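Local structure of receptor-type adenylate cyclase gresag 4.3 (Trypanosoma brucei, 1FX4) at residues A5-T10 with K152-Y157; N93-S98 with N130-R135; P12-F17 with K69-A74. The protein catalyses the magnesium-dependent conversion of ATP to cyclic AMP and diphosphate through the class III cyclase domain described here, one part of a larger transmembrane protein. All blocks are in the same frame, centred on the assembly; numbering follows the deposited sequence.

Interaction 1: A5-T10 with K152-Y157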
loop_
_atom_site.group_PDB
_atom_site.type_symbol
_atom_site.label_atom_id
_atom_site.label_comp_id
_atom_site.label_asym_id
_atom_site.label_seq_id
_atom_site.Cartn_x
_atom_site.Cartn_y
_atom_site.Cartn_z
ATOM N N ALA A 5 1.906 13.610 16.734
ATOM C CA ALA A 5 2.986 13.213 15.838
ATOM C C ALA A 5 4.361 13.645 16.328
ATOM O O ALA A 5 4.557 14.805 16.685
ATOM C CB ALA A 5 2.751 13.779 14.449
ATOM N N PRO A 6 5.316 12.698 16.408
ATOM C CA PRO A 6 6.677 13.040 16.850
ATOM C C PRO A 6 7.209 14.041 15.814
ATOM O O PRO A 6 7.162 13.778 14.611
ATOM C CB PRO A 6 7.402 11.699 16.762
ATOM C CG PRO A 6 6.316 10.712 17.102
ATOM C CD PRO A 6 5.141 11.237 16.302
ATOM N N LYS A 7 7.679 15.198 16.276
ATOM C CA LYS A 7 8.135 16.258 15.374
ATOM C C LYS A 7 9.582 16.700 15.499
ATOM O O LYS A 7 10.029 17.564 14.741
ATOM C CB LYS A 7 7.263 17.501 15.573
ATOM C CG LYS A 7 5.786 17.238 15.513
ATOM C CD LYS A 7 4.988 18.493 15.819
ATOM C CE LYS A 7 3.515 18.181 15.837
ATOM N NZ LYS A 7 3.213 17.173 16.883
ATOM N N GLU A 8 10.314 16.129 16.444
ATOM C CA GLU A 8 11.698 16.534 16.648
ATOM C C GLU A 8 12.730 15.572 16.097
ATOM O O GLU A 8 12.797 14.413 16.522
ATOM C CB GLU A 8 11.956 16.752 18.133
ATOM C CG GLU A 8 11.106 17.850 18.744
ATOM C CD GLU A 8 11.405 18.071 20.220
ATOM O OE1 GLU A 8 12.173 17.269 20.807
ATOM O OE2 GLU A 8 10.867 19.052 20.792
ATOM N N PRO A 9 13.546 16.034 15.132
ATOM C CA PRO A 9 14.576 15.160 14.559
ATOM C C PRO A 9 15.524 14.548 15.599
ATOM O O PRO A 9 16.070 13.464 15.375
ATOM C CB PRO A 9 15.301 16.070 13.555
ATOM C CG PRO A 9 14.817 17.468 13.868
ATOM C CD PRO A 9 13.426 17.284 14.364
ATOM N N THR A 10 15.700 15.212 16.741
ATOM C CA THR A 10 16.576 14.664 17.780
ATOM C C THR A 10 15.860 13.684 18.702
ATOM O O THR A 10 16.511 12.929 19.424
ATOM C CB THR A 10 17.236 15.760 18.657
ATOM O OG1 THR A 10 16.233 16.639 19.177
ATOM C CG2 THR A 10 18.251 16.539 17.856
ATOM N N LYS A 152 -0.787 18.469 5.935
ATOM C CA LYS A 152 -0.409 18.895 7.282
ATOM C C LYS A 152 0.068 17.665 8.063
ATOM O O LYS A 152 0.243 17.721 9.273
ATOM C CB LYS A 152 -1.576 19.580 8.008
ATOM N N GLY A 153 0.346 16.575 7.348
ATOM C CA GLY A 153 0.788 15.352 7.998
ATOM C C GLY A 153 2.290 15.166 8.142
ATOM O O GLY A 153 3.093 15.874 7.534
ATOM N N TYR A 154 2.670 14.219 8.990
ATOM C CA TYR A 154 4.076 13.910 9.217
ATOM C C TYR A 154 4.350 12.489 8.775
ATOM O O TYR A 154 3.494 11.622 8.921
ATOM C CB TYR A 154 4.431 14.037 10.701
ATOM C CG TYR A 154 4.592 15.457 11.189
ATOM C CD1 TYR A 154 3.490 16.206 11.584
ATOM C CD2 TYR A 154 5.854 16.045 11.253
ATOM C CE1 TYR A 154 3.637 17.518 12.037
ATOM C CE2 TYR A 154 6.018 17.351 11.699
ATOM C CZ TYR A 154 4.908 18.081 12.088
ATOM O OH TYR A 154 5.074 19.367 12.522
ATOM N N ASP A 155 5.522 12.268 8.193
ATOM C CA ASP A 155 5.925 10.936 7.769
ATOM C C ASP A 155 7.329 10.686 8.312
ATOM O O ASP A 155 8.036 11.619 8.720
ATOM C CB ASP A 155 5.897 10.774 6.254
ATOM C CG ASP A 155 5.711 9.312 5.819
ATOM O OD1 ASP A 155 5.302 9.101 4.660
ATOM O OD2 ASP A 155 5.961 8.370 6.616
ATOM N N TYR A 156 7.712 9.420 8.343
ATOM C CA TYR A 156 8.989 9.010 8.890
ATOM C C TYR A 156 9.705 8.074 7.935
ATOM O O TYR A 156 9.193 7.018 7.579
ATOM C CB TYR A 156 8.744 8.346 10.250
ATOM C CG TYR A 156 7.913 9.234 11.150
ATOM C CD1 TYR A 156 6.524 9.241 11.062
ATOM C CD2 TYR A 156 8.519 10.143 12.007
ATOM C CE1 TYR A 156 5.754 10.151 11.788
ATOM C CE2 TYR A 156 7.762 11.055 12.740
ATOM C CZ TYR A 156 6.378 11.051 12.623
ATOM O OH TYR A 156 5.620 11.984 13.294
ATOM N N TYR A 157 10.898 8.482 7.528
ATOM C CA TYR A 157 11.715 7.722 6.589
ATOM C C TYR A 157 13.069 7.396 7.199
ATOM O O TYR A 157 13.430 7.914 8.256
ATOM C CB TYR A 157 11.921 8.533 5.309
ATOM C CG TYR A 157 10.663 8.723 4.508
ATOM C CD1 TYR A 157 9.811 9.809 4.745
ATOM C CD2 TYR A 157 10.306 7.808 3.522
ATOM C CE1 TYR A 157 8.630 9.970 4.019
ATOM C CE2 TYR A 157 9.124 7.960 2.790
ATOM C CZ TYR A 157 8.296 9.043 3.045
ATOM O OH TYR A 157 7.132 9.191 2.328
#
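The phenol oxygen of Tyr-156 donates a hydrogen bond to the backbone carbonyl of Pro-6, OH to O 2.7 Å, arriving in the carbonyl plane on a lone pair with a C=O...O angle of 130°. The acceptor lies at the edge of the tyrosine ring, close to its plane, and the same hydroxyl touches the proline ring, OH to CD 3.1 Å. The Ala-5 methyl touches both tyrosines, with CB 3.6 Å from Tyr-156 OH and 3.8 Å from Tyr-154 CD1. The Lys-7 chain crosses Tyr-154 at about a right angle and lays its CG over a ring face, 4.0 Å from the centroid and 27° off the normal, a CH-pi contact. The tyrosines belong to strand 154-157, which pairs with strand 144-147 in a small antiparallel sheet beside the main cyclase sheet; the segment 5-10 is the loop leading into strand 13-20. Two residues apart on the strand, both tyrosines leave it on the same side, and both have CG anti to the carbonyl carbon. Lys-7 runs extended through chi2 and chi3, then turns at chi4 (61°), so that NZ donates to Ala-5 O at 2.7 Å; Asn-2 O is a further acceptor. Met-65 and Ala-67 of strand 63-68 touch the Tyr-156 side chain, while Tyr-55 OH takes the backbone N-H of Tyr-154.

Interaction 2: N93-S98 with N130-R135; sequences NAVDES and NGLRVR. Unlike the reference sequence in segment 93-98: Val-95 (reference Leu).
Asp-96 OD1 is gripped by two hydrogen bonds, one from Tyr-125 OH and one from water 2, which donates to OD1 at 2.7 Å. Its carboxylate belongs to the first turn of helix 94-109 and binds the loop that leads into strand 134-141, a central strand of the class III cyclase sheet. The other oxygen, OD2, receives the backbone N-H of Gly-131 on its syn lone pair, N to OD2 2.8 Å and almost straight at 174°. CG of Asp-96 lies anti to the carbonyl carbon, bringing the carboxylate up to the peptide between Asn-130 and Gly-131. Gly-131 has phi 83° and psi -159°, where a CB would jam against the carbonyl oxygen of Asn-130, so this turn calls for glycine. Alongside, Val-95 points CG1, anti to its backbone N, at the Gly-131 carbonyl and at Leu-132, whose CD2 lies 4.0 Å from Val-95 CG1. Leu-26 of helix 23-29 packs on both. The side chain of Leu-132 is about 7 Å from that of the magnesium ligand Asp-62. Asn-130 OD1 is joined to Asn-93 OD1 through water 1, and Asn-130 ND2 donates to Leu-86 O. Arg-133 reaches back along the loop, its guanidinium carrying a salt bridge to Glu-103 and a bond to Tyr-125, the same hydroxyl that holds Asp-96. Arg-133 NE donates to water 2 at 3.0 Å; the water lies in plane at the guanidinium edge and itself donates to Gly-131 O.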
loop_
_atom_site.group_PDB
_atom_site.type_symbol
_atom_site.label_atom_id
_atom_site.label_comp_id
_atom_site.label_asym_id
_atom_site.label_seq_id
_atom_site.Cartn_x
_atom_site.Cartn_y
_atom_site.Cartn_z
ATOM N N ASN A 93 -17.492 -17.324 12.113
ATOM C CA ASN A 93 -16.402 -18.190 12.496
ATOM C C ASN A 93 -15.627 -18.512 11.229
ATOM O O ASN A 93 -14.607 -19.192 11.278
ATOM C CB ASN A 93 -16.891 -19.477 13.168
ATOM C CG ASN A 93 -15.808 -20.122 14.035
ATOM O OD1 ASN A 93 -15.484 -19.615 15.114
ATOM N ND2 ASN A 93 -15.218 -21.217 13.550
ATOM N N ALA A 94 -16.095 -17.964 10.107
ATOM C CA ALA A 94 -15.482 -18.203 8.803
ATOM C C ALA A 94 -14.012 -17.789 8.689
ATOM O O ALA A 94 -13.237 -18.447 7.993
ATOM C CB ALA A 94 -16.307 -17.527 7.711
ATOM N N VAL A 95 -13.635 -16.702 9.357
ATOM C CA VAL A 95 -12.248 -16.220 9.304
ATOM C C VAL A 95 -11.326 -17.214 10.026
ATOM O O VAL A 95 -10.245 -17.532 9.548
ATOM C CB VAL A 95 -12.155 -14.840 9.964
ATOM C CG1 VAL A 95 -10.741 -14.259 9.945
ATOM C CG2 VAL A 95 -13.045 -13.792 9.293
ATOM N N ASP A 96 -11.772 -17.699 11.174
ATOM C CA ASP A 96 -10.982 -18.647 11.932
ATOM C C ASP A 96 -10.865 -19.971 11.193
ATOM O O ASP A 96 -9.800 -20.563 11.157
ATOM C CB ASP A 96 -11.563 -18.813 13.335
ATOM C CG ASP A 96 -11.337 -17.574 14.185
ATOM O OD1 ASP A 96 -10.263 -17.477 14.825
ATOM O OD2 ASP A 96 -12.193 -16.669 14.156
ATOM N N GLU A 97 -11.949 -20.397 10.557
ATOM C CA GLU A 97 -11.923 -21.641 9.800
ATOM C C GLU A 97 -10.894 -21.507 8.686
ATOM O O GLU A 97 -10.091 -22.424 8.461
ATOM C CB GLU A 97 -13.294 -21.934 9.212
ATOM C CG GLU A 97 -14.356 -22.117 10.251
ATOM C CD GLU A 97 -15.631 -22.646 9.650
ATOM O OE1 GLU A 97 -15.582 -23.753 9.054
ATOM O OE2 GLU A 97 -16.672 -21.955 9.761
ATOM N N SER A 98 -10.899 -20.355 8.008
ATOM C CA SER A 98 -9.942 -20.121 6.939
ATOM C C SER A 98 -8.515 -20.123 7.476
ATOM O O SER A 98 -7.647 -20.764 6.903
ATOM C CB SER A 98 -10.238 -18.818 6.206
ATOM O OG SER A 98 -11.386 -18.951 5.392
ATOM N N ASN A 130 -9.484 -15.596 17.633
ATOM C CA ASN A 130 -10.818 -15.209 17.222
ATOM C C ASN A 130 -10.764 -14.012 16.272
ATOM O O ASN A 130 -10.301 -12.939 16.646
ATOM C CB ASN A 130 -11.661 -14.831 18.448
ATOM C CG ASN A 130 -13.027 -14.301 18.077
ATOM O OD1 ASN A 130 -13.701 -14.837 17.196
ATOM N ND2 ASN A 130 -13.440 -13.232 18.740
ATOM N N GLY A 131 -11.224 -14.213 15.042
ATOM C CA GLY A 131 -11.261 -13.129 14.066
ATOM C C GLY A 131 -9.983 -12.844 13.305
ATOM O O GLY A 131 -9.117 -13.698 13.184
ATOM N N LEU A 132 -9.881 -11.630 12.774
ATOM C CA LEU A 132 -8.703 -11.220 12.015
ATOM C C LEU A 132 -7.424 -11.287 12.841
ATOM O O LEU A 132 -7.399 -10.881 14.010
ATOM C CB LEU A 132 -8.888 -9.799 11.463
ATOM C CG LEU A 132 -9.953 -9.632 10.380
ATOM C CD1 LEU A 132 -10.072 -8.142 9.992
ATOM C CD2 LEU A 132 -9.577 -10.490 9.163
ATOM N N ARG A 133 -6.367 -11.836 12.249
ATOM C CA ARG A 133 -5.084 -11.933 12.939
ATOM C C ARG A 133 -4.149 -10.847 12.427
ATOM O O ARG A 133 -3.792 -10.821 11.237
ATOM C CB ARG A 133 -4.451 -13.307 12.750
ATOM C CG ARG A 133 -5.272 -14.432 13.343
ATOM C CD ARG A 133 -4.554 -15.754 13.128
ATOM N NE ARG A 133 -5.400 -16.892 13.472
ATOM C CZ ARG A 133 -4.971 -18.150 13.501
ATOM N NH1 ARG A 133 -3.704 -18.429 13.210
ATOM N NH2 ARG A 133 -5.820 -19.133 13.783
ATOM N N VAL A 134 -3.730 -9.978 13.337
ATOM C CA VAL A 134 -2.867 -8.858 13.002
ATOM C C VAL A 134 -1.435 -9.085 13.448
ATOM O O VAL A 134 -1.189 -9.454 14.588
ATOM C CB VAL A 134 -3.421 -7.538 13.648
ATOM C CG1 VAL A 134 -2.576 -6.332 13.250
ATOM C CG2 VAL A 134 -4.861 -7.317 13.202
ATOM N N ARG A 135 -0.487 -8.919 12.532
ATOM C CA ARG A 135 0.919 -9.051 12.881
ATOM C C ARG A 135 1.377 -7.644 13.203
ATOM O O ARG A 135 0.943 -6.676 12.570
ATOM C CB ARG A 135 1.743 -9.649 11.737
ATOM C CG ARG A 135 1.869 -8.785 10.534
ATOM C CD ARG A 135 2.831 -9.422 9.513
ATOM N NE ARG A 135 2.229 -10.548 8.838
ATOM C CZ ARG A 135 1.877 -10.546 7.555
ATOM N NH1 ARG A 135 2.075 -9.471 6.793
ATOM N NH2 ARG A 135 1.318 -11.622 7.038
HETATM O O HOH W 1 -14.664 -17.095 15.736
HETATM O O HOH W 2 -8.100 -15.953 14.344
#

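Interaction 3: P12-F17 with K69-A74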
loop_
_atom_site.group_PDB
_atom_site.type_symbol
_atom_site.label_atom_id
_atom_site.label_comp_id
_atom_site.label_asym_id
_atom_site.label_seq_id
_atom_site.Cartn_x
_atom_site.Cartn_y
_atom_site.Cartn_z
ATOM N N PRO A 12 13.886 10.340 19.591
ATOM C CA PRO A 12 13.658 8.985 19.077
ATOM C C PRO A 12 12.173 8.767 18.856
ATOM O O PRO A 12 11.344 9.272 19.615
ATOM C CB PRO A 12 14.174 8.101 20.209
ATOM C CG PRO A 12 15.313 8.907 20.748
ATOM C CD PRO A 12 14.711 10.298 20.812
ATOM N N VAL A 13 11.843 8.041 17.801
ATOM C CA VAL A 13 10.452 7.764 17.481
ATOM C C VAL A 13 10.202 6.259 17.564
ATOM O O VAL A 13 11.080 5.461 17.250
ATOM C CB VAL A 13 10.118 8.226 16.048
ATOM C CG1 VAL A 13 8.669 7.888 15.706
ATOM C CG2 VAL A 13 10.354 9.741 15.902
ATOM N N THR A 14 9.030 5.880 18.059
ATOM C CA THR A 14 8.679 4.469 18.108
ATOM C C THR A 14 7.657 4.275 17.006
ATOM O O THR A 14 6.627 4.961 16.957
ATOM C CB THR A 14 8.072 4.040 19.458
ATOM O OG1 THR A 14 9.033 4.260 20.496
ATOM C CG2 THR A 14 7.731 2.550 19.431
ATOM N N LEU A 15 7.979 3.374 16.089
ATOM C CA LEU A 15 7.092 3.097 14.987
ATOM C C LEU A 15 6.475 1.726 15.151
ATOM O O LEU A 15 7.127 0.792 15.607
ATOM C CB LEU A 15 7.861 3.158 13.668
ATOM C CG LEU A 15 8.385 4.544 13.310
ATOM C CD1 LEU A 15 9.223 4.418 12.048
ATOM C CD2 LEU A 15 7.215 5.500 13.096
ATOM N N ILE A 16 5.199 1.634 14.801
ATOM C CA ILE A 16 4.465 0.380 14.858
ATOM C C ILE A 16 3.920 0.114 13.466
ATOM O O ILE A 16 3.305 0.998 12.863
ATOM C CB ILE A 16 3.224 0.467 15.769
ATOM C CG1 ILE A 16 3.602 0.908 17.181
ATOM C CG2 ILE A 16 2.507 -0.896 15.792
ATOM C CD1 ILE A 16 2.377 1.267 18.022
ATOM N N PHE A 17 4.213 -1.060 12.920
ATOM C CA PHE A 17 3.651 -1.440 11.634
ATOM C C PHE A 17 2.731 -2.629 11.891
ATOM O O PHE A 17 3.059 -3.512 12.675
ATOM C CB PHE A 17 4.735 -1.829 10.614
ATOM C CG PHE A 17 5.322 -0.655 9.880
ATOM C CD1 PHE A 17 6.390 0.040 10.414
ATOM C CD2 PHE A 17 4.807 -0.255 8.650
ATOM C CE1 PHE A 17 6.947 1.120 9.729
ATOM C CE2 PHE A 17 5.364 0.829 7.961
ATOM C CZ PHE A 17 6.434 1.508 8.506
ATOM N N LYS A 69 5.414 9.098 20.442
ATOM C CA LYS A 69 6.467 9.854 21.115
ATOM C C LYS A 69 6.932 9.045 22.326
ATOM O O LYS A 69 7.988 9.307 22.894
ATOM C CB LYS A 69 5.922 11.206 21.610
ATOM C CG LYS A 69 5.528 12.181 20.526
ATOM C CD LYS A 69 4.939 13.450 21.136
ATOM C CE LYS A 69 4.542 14.431 20.045
ATOM N NZ LYS A 69 3.824 15.623 20.589
ATOM N N SER A 70 6.122 8.059 22.703
ATOM C CA SER A 70 6.375 7.201 23.848
ATOM C C SER A 70 6.494 5.714 23.506
ATOM O O SER A 70 5.551 5.106 22.995
ATOM C CB SER A 70 5.243 7.394 24.867
ATOM O OG SER A 70 5.114 6.283 25.738
ATOM N N PRO A 71 7.644 5.103 23.823
ATOM C CA PRO A 71 7.852 3.676 23.546
ATOM C C PRO A 71 6.817 2.820 24.273
ATOM O O PRO A 71 6.257 1.890 23.702
ATOM C CB PRO A 71 9.248 3.417 24.111
ATOM C CG PRO A 71 9.937 4.745 23.914
ATOM C CD PRO A 71 8.875 5.730 24.341
ATOM N N PHE A 72 6.528 3.170 25.523
ATOM C CA PHE A 72 5.571 2.405 26.304
ATOM C C PHE A 72 4.141 2.471 25.772
ATOM O O PHE A 72 3.418 1.474 25.803
ATOM C CB PHE A 72 5.607 2.793 27.785
ATOM C CG PHE A 72 4.952 1.777 28.672
ATOM C CD1 PHE A 72 5.308 0.429 28.585
ATOM C CD2 PHE A 72 3.964 2.152 29.570
ATOM C CE1 PHE A 72 4.679 -0.530 29.383
ATOM C CE2 PHE A 72 3.333 1.202 30.365
ATOM C CZ PHE A 72 3.695 -0.139 30.272
ATOM N N ALA A 73 3.734 3.647 25.302
ATOM C CA ALA A 73 2.384 3.819 24.759
ATOM C C ALA A 73 2.242 2.938 23.511
ATOM O O ALA A 73 1.180 2.364 23.250
ATOM C CB ALA A 73 2.145 5.274 24.401
ATOM N N ALA A 74 3.330 2.817 22.762
ATOM C CA ALA A 74 3.324 1.995 21.549
ATOM C C ALA A 74 3.130 0.528 21.891
ATOM O O ALA A 74 2.367 -0.182 21.238
ATOM C CB ALA A 74 4.610 2.184 20.790
HETATM O O HOH W 3 10.837 8.561 22.604
#
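Strand 13-20 passes the first turn of helix 71-87 most closely at Thr-14 and Pro-71, whose CA atoms are 5.6 Å apart. Thr-14 and Ile-16 turn their side chains toward the helix. Thr-14 meets it with both branches: OG1, anti to the carbonyl carbon, lies 3.3 Å from Pro-71 CA and 3.6 Å from Pro-71 CG, while CG2, anti to the backbone N, presses on Ala-74 CB at 3.4 Å, tighter than usual van der Waals contact. Ile-16 brings CD1 to the same methyl, 3.7 Å from Ala-74 CB. The alanine methyl thus sits against both strand side chains where helix packs on strand in the alpha/beta cyclase domain. The helix start is capped at Ser-70, whose OG accepts from Ala-73 N at 3.0 Å. Water 3 donates to both Pro-12 O and Lys-69 O and so joins the two backbones. Thr-14 OG1 has its hydrogen-bond partner in Thr-140 OG1 of the adjoining strand 134-141. The direct contact with the helix is therefore van der Waals in character, with the threonine's polar bond made within the sheet.

In the fold
Interactions 1 and 3 lie on the same side of the chain's centre, about 12 Å apart between centres, and touch where Pro-6 packs on Val-13 and Lys-69. Interaction 2 lies on the opposite side, yet strands 13-20 and 134-141 are neighbours in the main sheet: interaction 3 packs a helix on a strand of it and interaction 2 a helix on the loop entering the neighbouring strand. Interaction 3 is mainly van der Waals packing; interaction 2, nearer the magnesium site, relies on a buried carboxylate and water. Interaction 1, farthest from the centre, fixes the N-terminal loop to the small two-stranded sheet through tyrosines; Ala-5, Pro-6 and Tyr-156 are buried, while Lys-7 and Tyr-154 remain partly exposed.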